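Local coordinates for flavoprotein 390 (Photobacterium phosphoreum, PDB 1FVP) that binds two flavin mononucleotides per subunit, each with an attached myristate, and forms a non-fluorescent homodimer related to bacterial luciferase, at residues K105-Y110 against K190-V195; V44-D49 against I66-K71. All coordinates share one frame; numbering follows the deposited sequence.

How the contacts relate
The two contacts follow one another in series along the chain and do not nest or cross. Contact 2 comes first. It closes a short loop between strand 42-48 and strand 65-68, with 16 residues and no helix between its segments. The chain then turns back through strand 71-75 and runs on to helix 100-116, where contact 1 opens. Contact 1 closes a loop with 79 residues between its segments, ending in the turn ahead of strand 195-199. The centres of contact 1 and contact 2 lie about 20 Å apart. Contact 2 joins two strands, whereas contact 1 ties a helix to a turn. Strand 195-199 links them: it begins at Val195, in the second segment of contact 1, and its Leu198 packs on contact 2.

Contact 1: residues K105-Y110 against K190-V195; sequences KLLSFY and KFDNTV. With FMA (6-(3-tetradecanoic acid) flavine mononucleotide), chain D.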
ATOM      1  N   LYS A 105      16.002  14.693  12.875  1.00 28.27           N
ATOM      2  CA  LYS A 105      17.156  15.084  12.077  1.00 29.18           C
ATOM      3  C   LYS A 105      16.858  14.845  10.588  1.00 29.80           C
ATOM      4  O   LYS A 105      17.520  15.473   9.727  1.00 31.16           O
ATOM      5  CB  LYS A 105      18.387  14.246  12.407  1.00 28.93           C
ATOM      6  CG  LYS A 105      18.794  14.325  13.873  1.00 29.50           C
ATOM      7  CD  LYS A 105      19.789  13.229  14.228  1.00 29.64           C
ATOM      8  CE  LYS A 105      21.230  13.632  13.991  1.00 29.70           C
ATOM      9  NZ  LYS A 105      22.088  13.021  15.052  1.00 30.08           N
ATOM     10  N   LEU A 106      15.913  13.975  10.264  1.00 29.38           N
ATOM     11  CA  LEU A 106      15.572  13.668   8.869  1.00 28.83           C
ATOM     12  C   LEU A 106      14.533  14.594   8.280  1.00 29.04           C
ATOM     13  O   LEU A 106      14.662  14.794   7.042  1.00 30.19           O
ATOM     14  CB  LEU A 106      15.294  12.176   8.702  1.00 27.23           C
ATOM     15  CG  LEU A 106      16.415  11.291   9.231  1.00 26.37           C
ATOM     16  CD1 LEU A 106      15.836  10.197  10.099  1.00 26.88           C
ATOM     17  CD2 LEU A 106      17.135  10.664   8.054  1.00 26.95           C
ATOM     18  N   LEU A 107      13.590  15.159   9.013  1.00 28.63           N
ATOM     19  CA  LEU A 107      12.648  16.087   8.339  1.00 28.16           C
ATOM     20  C   LEU A 107      13.472  17.381   8.162  1.00 28.48           C
ATOM     21  O   LEU A 107      13.015  18.362   7.557  1.00 29.08           O
ATOM     22  CB  LEU A 107      11.345  16.325   9.070  1.00 26.90           C
ATOM     23  CG  LEU A 107      11.182  17.659   9.785  1.00 26.06           C
ATOM     24  CD1 LEU A 107       9.733  18.109   9.860  1.00 26.79           C
ATOM     25  CD2 LEU A 107      11.764  17.544  11.177  1.00 25.25           C
ATOM     26  N   SER A 108      14.665  17.322   8.741  1.00 28.33           N
ATOM     27  CA  SER A 108      15.548  18.496   8.665  1.00 28.24           C
ATOM     28  C   SER A 108      16.232  18.523   7.322  1.00 27.77           C
ATOM     29  O   SER A 108      16.172  19.582   6.669  1.00 27.84           O
ATOM     30  CB  SER A 108      16.413  18.697   9.879  1.00 28.94           C
ATOM     31  OG  SER A 108      15.639  19.527  10.763  1.00 29.93           O
ATOM     32  N   PHE A 109      16.812  17.401   6.939  1.00 27.14           N
ATOM     33  CA  PHE A 109      17.457  17.438   5.601  1.00 26.64           C
ATOM     34  C   PHE A 109      16.299  17.816   4.650  1.00 26.42           C
ATOM     35  O   PHE A 109      16.491  18.675   3.772  1.00 26.83           O
ATOM     36  CB  PHE A 109      18.148  16.201   5.186  1.00 26.71           C
ATOM     37  CG  PHE A 109      19.575  15.893   5.391  1.00 27.27           C
ATOM     38  CD1 PHE A 109      20.198  16.099   6.614  1.00 27.82           C
ATOM     39  CD2 PHE A 109      20.302  15.297   4.347  1.00 27.76           C
ATOM     40  CE1 PHE A 109      21.531  15.759   6.797  1.00 28.61           C
ATOM     41  CE2 PHE A 109      21.645  14.951   4.510  1.00 28.46           C
ATOM     42  CZ  PHE A 109      22.271  15.195   5.748  1.00 28.40           C
ATOM     43  N   TYR A 110      15.155  17.196   4.892  1.00 25.70           N
ATOM     44  CA  TYR A 110      13.996  17.455   4.018  1.00 25.85           C
ATOM     45  C   TYR A 110      13.543  18.903   4.009  1.00 26.34           C
ATOM     46  O   TYR A 110      12.580  19.285   3.311  1.00 26.68           O
ATOM     47  CB  TYR A 110      12.831  16.496   4.223  1.00 24.12           C
ATOM     48  CG  TYR A 110      11.726  16.548   3.192  1.00 22.29           C
ATOM     49  CD1 TYR A 110      10.663  17.449   3.317  1.00 21.20           C
ATOM     50  CD2 TYR A 110      11.716  15.665   2.116  1.00 21.61           C
ATOM     51  CE1 TYR A 110       9.655  17.508   2.376  1.00 20.89           C
ATOM     52  CE2 TYR A 110      10.686  15.694   1.184  1.00 21.44           C
ATOM     53  CZ  TYR A 110       9.657  16.616   1.312  1.00 21.09           C
ATOM     54  OH  TYR A 110       8.651  16.618   0.384  1.00 21.22           O
ATOM     55  N   LYS A 190       6.881  19.073  17.511  1.00 26.26           N
ATOM     56  CA  LYS A 190       8.309  18.921  17.238  1.00 25.61           C
ATOM     57  C   LYS A 190       8.559  18.661  15.751  1.00 25.19           C
ATOM     58  O   LYS A 190       9.717  18.613  15.336  1.00 24.60           O
ATOM     59  CB  LYS A 190       8.982  17.816  18.022  1.00 26.61           C
ATOM     60  CG  LYS A 190       8.495  17.369  19.368  1.00 26.62           C
ATOM     61  CD  LYS A 190       8.894  18.272  20.518  1.00 26.89           C
ATOM     62  CE  LYS A 190       7.732  19.200  20.857  1.00 27.77           C
ATOM     63  NZ  LYS A 190       8.187  20.281  21.781  1.00 28.75           N
ATOM     64  N   PHE A 191       7.515  18.443  15.002  1.00 25.30           N
ATOM     65  CA  PHE A 191       7.449  18.168  13.569  1.00 24.82           C
ATOM     66  C   PHE A 191       6.747  19.362  12.902  1.00 25.85           C
ATOM     67  O   PHE A 191       5.939  19.224  11.959  1.00 26.33           O
ATOM     68  CB  PHE A 191       6.712  16.859  13.236  1.00 22.33           C
ATOM     69  CG  PHE A 191       7.573  15.640  13.363  1.00 20.80           C
ATOM     70  CD1 PHE A 191       8.466  15.310  12.359  1.00 20.54           C
ATOM     71  CD2 PHE A 191       7.527  14.841  14.494  1.00 20.30           C
ATOM     72  CE1 PHE A 191       9.307  14.212  12.448  1.00 19.96           C
ATOM     73  CE2 PHE A 191       8.355  13.730  14.614  1.00 20.11           C
ATOM     74  CZ  PHE A 191       9.249  13.418  13.576  1.00 19.85           C
ATOM     75  N   ASP A 192       7.035  20.534  13.438  1.00 26.42           N
ATOM     76  CA  ASP A 192       6.448  21.790  12.954  1.00 27.33           C
ATOM     77  C   ASP A 192       4.951  21.565  12.687  1.00 26.96           C
ATOM     78  O   ASP A 192       4.367  22.325  11.881  1.00 27.47           O
ATOM     79  CB  ASP A 192       7.125  22.370  11.721  1.00 29.15           C
ATOM     80  CG  ASP A 192       8.626  22.275  11.636  1.00 30.84           C
ATOM     81  OD1 ASP A 192       9.383  23.009  12.302  1.00 31.12           O
ATOM     82  OD2 ASP A 192       9.042  21.407  10.824  1.00 32.23           O
ATOM     83  N   ASN A 193       4.371  20.589  13.342  1.00 26.14           N
ATOM     84  CA  ASN A 193       2.938  20.316  13.138  1.00 25.90           C
ATOM     85  C   ASN A 193       2.627  19.972  11.683  1.00 25.36           C
ATOM     86  O   ASN A 193       1.549  20.369  11.203  1.00 25.01           O
ATOM     87  CB  ASN A 193       2.156  21.530  13.641  1.00 26.66           C
ATOM     88  CG  ASN A 193       1.487  21.301  14.977  1.00 27.66           C
ATOM     89  OD1 ASN A 193       0.393  21.856  15.171  1.00 28.29           O
ATOM     90  ND2 ASN A 193       2.063  20.513  15.877  1.00 27.39           N
ATOM     91  N   THR A 194       3.522  19.245  11.036  1.00 24.86           N
ATOM     92  CA  THR A 194       3.356  18.852   9.635  1.00 24.48           C
ATOM     93  C   THR A 194       3.152  17.364   9.400  1.00 24.62           C
ATOM     94  O   THR A 194       3.555  16.872   8.287  1.00 25.79           O
ATOM     95  CB  THR A 194       4.587  19.363   8.772  1.00 24.35           C
ATOM     96  OG1 THR A 194       5.761  18.533   9.048  1.00 23.58           O
ATOM     97  CG2 THR A 194       4.876  20.848   9.024  1.00 25.11           C
ATOM     98  N   VAL A 195       2.554  16.641  10.354  1.00 22.79           N
ATOM     99  CA  VAL A 195       2.400  15.194  10.098  1.00 20.55           C
ATOM    100  C   VAL A 195       0.979  14.734  10.398  1.00 20.13           C
ATOM    101  O   VAL A 195       0.303  15.409  11.166  1.00 20.55           O
ATOM    102  CB  VAL A 195       3.395  14.414  10.967  1.00 19.74           C
ATOM    103  CG1 VAL A 195       4.840  14.547  10.563  1.00 19.63           C
ATOM    104  CG2 VAL A 195       3.146  14.796  12.421  1.00 19.75           C
TER
HETATM  105  N1  FMA D 233      -3.847  21.423  16.006  1.00 60.48           N
HETATM  106  C2  FMA D 233      -4.295  21.328  14.753  1.00 60.72           C
HETATM  107  O2  FMA D 233      -4.055  22.016  13.834  1.00 61.31           O
HETATM  108  N3  FMA D 233      -5.206  20.245  14.408  1.00 60.32           N
HETATM  109  C4  FMA D 233      -5.600  19.348  15.333  1.00 60.08           C
HETATM  110  O4  FMA D 233      -6.364  18.468  15.001  1.00 60.17           O
HETATM  111  C4A FMA D 233      -5.111  19.472  16.671  1.00 59.98           C
HETATM  112  N5  FMA D 233      -5.432  18.658  17.645  1.00 59.61           N
HETATM  113  C5A FMA D 233      -5.010  18.725  18.918  1.00 59.09           C
HETATM  114  C6  FMA D 233      -5.405  17.809  19.889  1.00 58.14           C
HETATM  115  C7  FMA D 233      -4.917  17.962  21.163  1.00 58.58           C
HETATM  116  C7M FMA D 233      -5.282  16.991  22.341  1.00 58.82           C
HETATM  117  C8  FMA D 233      -4.024  19.042  21.508  1.00 58.87           C
HETATM  118  C8M FMA D 233      -3.471  19.250  22.881  1.00 58.53           C
HETATM  119  C9  FMA D 233      -3.657  19.932  20.522  1.00 59.24           C
HETATM  120  C9A FMA D 233      -4.098  19.829  19.235  1.00 59.43           C
HETATM  121  N10 FMA D 233      -3.759  20.687  18.197  1.00 59.88           N
HETATM  122  C10 FMA D 233      -4.193  20.610  16.939  1.00 60.07           C
HETATM  123  C1B FMA D 233      -2.807  21.852  18.471  1.00 60.34           C
HETATM  124  C2B FMA D 233      -1.954  22.321  17.215  1.00 61.21           C
HETATM  125  O2B FMA D 233      -0.644  22.313  17.753  1.00 61.05           O
HETATM  126  C3B FMA D 233      -2.427  23.685  16.768  1.00 62.19           C
HETATM  127  O3' FMA D 233      -3.725  23.939  17.201  1.00 62.26           O
HETATM  128  C4B FMA D 233      -2.353  23.950  15.260  1.00 63.13           C
HETATM  129  O4' FMA D 233      -0.977  23.774  14.765  1.00 62.91           O
HETATM  130  C5B FMA D 233      -2.791  25.406  14.939  1.00 64.30           C
HETATM  131  O5' FMA D 233      -1.588  26.062  14.217  1.00 65.69           O
HETATM  132  P   FMA D 233      -0.888  27.442  14.538  1.00 66.69           P
HETATM  133  O1P FMA D 233      -2.043  28.430  14.150  1.00 66.42           O
HETATM  134  O2P FMA D 233      -0.587  27.467  15.956  1.00 66.35           O
HETATM  135  O3P FMA D 233       0.297  27.492  13.831  1.00 66.81           O
HETATM  136  C1' FMA D 233      -8.779  16.392  19.641  0.92 56.81           C
HETATM  137  O1' FMA D 233      -8.585  16.147  20.892  0.84 56.91           O
HETATM  138  O2' FMA D 233      -9.937  16.486  19.222  0.69 56.83           O
HETATM  139  C2' FMA D 233      -7.679  17.202  19.037  0.94 56.80           C
HETATM  140  C3' FMA D 233      -6.294  16.710  19.477  0.98 56.83           C
HETATM  141  C4' FMA D 233      -5.767  15.789  18.419  1.00 55.71           C
HETATM  142  C5' FMA D 233      -5.961  14.297  18.549  1.00 54.27           C
HETATM  143  C6' FMA D 233      -4.719  13.501  18.231  1.00 52.90           C
HETATM  144  C7' FMA D 233      -5.034  12.099  17.729  1.00 51.63           C
HETATM  145  C8' FMA D 233      -4.535  10.981  18.543  1.00 50.39           C
HETATM  146  C9' FMA D 233      -3.179  10.370  18.238  1.00 49.40           C
HETATM  147  C11 FMA D 233      -2.646   9.512  19.344  1.00 48.72           C
HETATM  148  C12 FMA D 233      -3.513   8.626  20.160  1.00 48.26           C
HETATM  149  C13 FMA D 233      -2.903   7.706  21.165  1.00 47.59           C
HETATM  150  C14 FMA D 233      -3.828   6.799  21.912  1.00 47.07           C
HETATM  151  C15 FMA D 233      -5.097   7.442  22.395  1.00 46.97           C
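Leu107, on helix 100-116, faces Phe191 at the start of a type I' beta turn running from Phe191 to Thr194, with their CA atoms 7.7 Å apart. Leu107 is the single helix side chain of the segment that reaches the turn. Its CD1 methyl does most of the touching. It meets the edge of the Phe191 ring, near the ring plane, with CD1 of Leu107 4.0 Å from CD1 of Phe191. The same methyl lies 3.5 Å from OD2 of Asp192 and 4.1 Å from OG1 of Thr194, so the leucine tip sits among three residues of the turn. Phe191 has CG anti to its own carbonyl carbon (chi1 -82°), which brings the ring up beside the helix. The ring also meets Phe94 and Leu104 and is buried.

The turn is fastened from within. Thr194 gives two bonds to the carbonyl oxygen of Phe191, from opposite faces of its plane: backbone N to O is 2.6 Å, and OG1 to O is 3.0 Å. The hydroxyl stands above that plane rather than in it. Asn193 points away from the helix. Its OD1 accepts a hydrogen bond of 2.8 Å from O2B of the flavin ligand. The ligand O4' is also modelled close to OD1, but too near for its length to be trusted.

Asp192, with positive phi, is the C-prime residue of a Schellman motif that ends helix 178-190. Thr194 is bonded through its backbone to His126, at the start of strand 126-134. The arrangement is that of a helix-to-strand connection at the amino ends of barrel strands, here leading into strand 195-199 and supplying Asn193 to a flavin pocket.

Contact 2: residues V44-D49 against I66-K71; sequences VINIDD and ITLGEK
Val44 and Leu68 meet across two strands of the barrel-like beta/alpha fold of the luciferase family. Strand 44-48 belongs to the parallel part of the sheet, next to strand 6-11. Strand 66-68 is the first arm of a beta hairpin with strand 71-75. The two strand segments run nearly antiparallel, at 162°, but their axes come no nearer than 7.8 Å. They are joined by side chains and not by backbone bonds.

The apolar part is small. CG2 of Val44 lies 4.1 Å from CB of Leu68, and the two side chains cross at about a right angle. Leu198 of strand 195-199 touches both, as well as Asn46, so three strands share this patch.

The polar group in the contact is the amide of Asn46. Its CG is anti to the backbone N (chi1 177°), and the side chain extends toward the hairpin. Met129 of strand 126-134 also packs on Asn46.

Backbone bonds hold each strand on its own side. Val44 and Asn46 bond to strand 6-11, and Ile66 bonds to Tyr73. The hairpin turns tightly through Gly69 and Glu70, where Leu68 N reaches Lys71 O at 3.0 Å. Ile45 turns its side chain the other way. Its carbonyl O is hydrogen-bonded to OG1 of Thr67 of the second subunit, so this strand also takes part in the dimer.

The OD1 atom of Asn46 touches two methyls of the hairpin strand: CG2 of Ile66 is 3.8 Å from it, and CD2 of Leu68 is 4.1 Å.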
ATOM      1  N   VAL A  44      -7.110   4.813   5.994  1.00 23.34           N
ATOM      2  CA  VAL A  44      -6.083   4.088   5.228  1.00 21.99           C
ATOM      3  C   VAL A  44      -5.374   3.104   6.177  1.00 21.78           C
ATOM      4  O   VAL A  44      -5.221   3.396   7.383  1.00 22.25           O
ATOM      5  CB  VAL A  44      -5.107   4.997   4.491  1.00 21.15           C
ATOM      6  CG1 VAL A  44      -5.735   6.142   3.726  1.00 21.14           C
ATOM      7  CG2 VAL A  44      -4.011   5.568   5.394  1.00 21.50           C
ATOM      8  N   ILE A  45      -4.980   1.955   5.661  1.00 20.85           N
ATOM      9  CA  ILE A  45      -4.295   0.939   6.481  1.00 20.15           C
ATOM     10  C   ILE A  45      -2.973   0.685   5.763  1.00 20.33           C
ATOM     11  O   ILE A  45      -3.014   0.675   4.525  1.00 20.74           O
ATOM     12  CB  ILE A  45      -5.167  -0.315   6.797  1.00 19.10           C
ATOM     13  CG1 ILE A  45      -5.106  -1.383   5.696  1.00 19.18           C
ATOM     14  CG2 ILE A  45      -6.623   0.093   7.148  1.00 18.95           C
ATOM     15  CD1 ILE A  45      -6.393  -2.165   5.326  1.00 17.91           C
ATOM     16  N   ASN A  46      -1.921   0.517   6.507  1.00 19.97           N
ATOM     17  CA  ASN A  46      -0.563   0.295   5.991  1.00 20.03           C
ATOM     18  C   ASN A  46      -0.034  -1.037   6.501  1.00 20.72           C
ATOM     19  O   ASN A  46      -0.716  -1.680   7.329  1.00 20.48           O
ATOM     20  CB  ASN A  46       0.190   1.535   6.487  1.00 20.61           C
ATOM     21  CG  ASN A  46       1.656   1.595   6.187  1.00 21.33           C
ATOM     22  OD1 ASN A  46       2.053   1.621   5.006  1.00 22.53           O
ATOM     23  ND2 ASN A  46       2.529   1.595   7.189  1.00 20.95           N
ATOM     24  N   ILE A  47       1.140  -1.466   6.047  1.00 21.32           N
ATOM     25  CA  ILE A  47       1.767  -2.716   6.460  1.00 21.74           C
ATOM     26  C   ILE A  47       3.287  -2.631   6.522  1.00 22.17           C
ATOM     27  O   ILE A  47       3.969  -3.054   5.598  1.00 22.29           O
ATOM     28  CB  ILE A  47       1.350  -3.992   5.639  1.00 21.34           C
ATOM     29  CG1 ILE A  47      -0.176  -4.179   5.656  1.00 21.30           C
ATOM     30  CG2 ILE A  47       2.088  -5.248   6.191  1.00 21.67           C
ATOM     31  CD1 ILE A  47      -0.729  -5.611   5.533  1.00 20.98           C
ATOM     32  N   ASP A  48       3.799  -2.128   7.621  1.00 23.61           N
ATOM     33  CA  ASP A  48       5.241  -1.978   7.894  1.00 24.15           C
ATOM     34  C   ASP A  48       5.843  -3.376   7.708  1.00 25.43           C
ATOM     35  O   ASP A  48       5.265  -4.331   8.248  1.00 25.79           O
ATOM     36  CB  ASP A  48       5.496  -1.371   9.259  1.00 22.97           C
ATOM     37  CG  ASP A  48       6.931  -1.063   9.635  1.00 23.03           C
ATOM     38  OD1 ASP A  48       7.815  -1.946   9.646  1.00 22.49           O
ATOM     39  OD2 ASP A  48       7.173   0.138   9.940  1.00 21.69           O
ATOM     40  N   ASP A  49       6.909  -3.441   6.933  1.00 26.54           N
ATOM     41  CA  ASP A  49       7.584  -4.734   6.680  1.00 27.14           C
ATOM     42  C   ASP A  49       8.989  -4.412   6.168  1.00 27.80           C
ATOM     43  O   ASP A  49       9.679  -5.269   5.651  1.00 27.40           O
ATOM     44  CB  ASP A  49       6.792  -5.611   5.755  1.00 27.06           C
ATOM     45  CG  ASP A  49       7.089  -5.519   4.278  1.00 26.87           C
ATOM     46  OD1 ASP A  49       8.054  -6.163   3.839  1.00 26.14           O
ATOM     47  OD2 ASP A  49       6.324  -4.811   3.593  1.00 26.49           O
ATOM     48  N   ILE A  66       5.754   4.358  -0.319  1.00 22.92           N
ATOM     49  CA  ILE A  66       4.618   3.948   0.542  1.00 22.51           C
ATOM     50  C   ILE A  66       3.430   4.527  -0.205  1.00 22.07           C
ATOM     51  O   ILE A  66       3.556   5.693  -0.635  1.00 23.16           O
ATOM     52  CB  ILE A  66       4.855   4.465   1.990  1.00 22.25           C
ATOM     53  CG1 ILE A  66       6.106   3.808   2.622  1.00 22.80           C
ATOM     54  CG2 ILE A  66       3.631   4.362   2.924  1.00 22.82           C
ATOM     55  CD1 ILE A  66       6.226   2.269   2.515  1.00 23.77           C
ATOM     56  N   THR A  67       2.390   3.768  -0.372  1.00 21.12           N
ATOM     57  CA  THR A  67       1.195   4.238  -1.086  1.00 20.75           C
ATOM     58  C   THR A  67       0.030   4.346  -0.117  1.00 20.34           C
ATOM     59  O   THR A  67      -0.194   3.333   0.572  1.00 19.90           O
ATOM     60  CB  THR A  67       0.878   3.199  -2.236  1.00 21.40           C
ATOM     61  OG1 THR A  67       1.252   1.889  -1.684  1.00 21.26           O
ATOM     62  CG2 THR A  67       1.590   3.433  -3.565  1.00 21.73           C
ATOM     63  N   LEU A  68      -0.649   5.482  -0.057  1.00 19.89           N
ATOM     64  CA  LEU A  68      -1.804   5.590   0.849  1.00 20.04           C
ATOM     65  C   LEU A  68      -2.948   6.217   0.040  1.00 20.84           C
ATOM     66  O   LEU A  68      -2.994   7.446  -0.141  1.00 21.12           O
ATOM     67  CB  LEU A  68      -1.536   6.288   2.149  1.00 18.91           C
ATOM     68  CG  LEU A  68      -0.221   6.261   2.871  1.00 18.37           C
ATOM     69  CD1 LEU A  68      -0.227   7.319   3.968  1.00 18.37           C
ATOM     70  CD2 LEU A  68       0.052   4.886   3.460  1.00 18.22           C
ATOM     71  N   GLY A  69      -3.824   5.311  -0.391  1.00 21.12           N
ATOM     72  CA  GLY A  69      -4.990   5.781  -1.209  1.00 21.55           C
ATOM     73  C   GLY A  69      -4.342   6.266  -2.511  1.00 21.43           C
ATOM     74  O   GLY A  69      -3.278   5.737  -2.868  1.00 21.80           O
ATOM     75  N   GLU A  70      -4.921   7.226  -3.183  1.00 21.50           N
ATOM     76  CA  GLU A  70      -4.319   7.721  -4.436  1.00 21.40           C
ATOM     77  C   GLU A  70      -2.894   8.216  -4.255  1.00 21.05           C
ATOM     78  O   GLU A  70      -2.065   7.971  -5.150  1.00 21.18           O
ATOM     79  CB  GLU A  70      -5.166   8.852  -5.021  1.00 21.70           C
ATOM     80  CG  GLU A  70      -6.093   9.510  -3.998  1.00 22.84           C
ATOM     81  CD  GLU A  70      -6.880  10.684  -4.484  1.00 23.98           C
ATOM     82  OE1 GLU A  70      -7.919  10.529  -5.123  1.00 24.93           O
ATOM     83  OE2 GLU A  70      -6.337  11.776  -4.170  1.00 23.74           O
ATOM     84  N   LYS A  71      -2.590   8.873  -3.155  1.00 20.53           N
ATOM     85  CA  LYS A  71      -1.315   9.472  -2.785  1.00 19.64           C
ATOM     86  C   LYS A  71      -0.136   8.528  -2.700  1.00 18.85           C
ATOM     87  O   LYS A  71      -0.342   7.356  -2.380  1.00 19.90           O
ATOM     88  CB  LYS A  71      -1.399  10.183  -1.438  1.00 20.77           C
ATOM     89  CG  LYS A  71      -2.510  11.224  -1.294  1.00 22.44           C
ATOM     90  CD  LYS A  71      -2.252  12.110  -0.069  1.00 23.73           C
ATOM     91  CE  LYS A  71      -3.526  12.668   0.538  1.00 24.28           C
ATOM     92  NZ  LYS A  71      -3.463  12.633   2.029  1.00 24.28           N
TER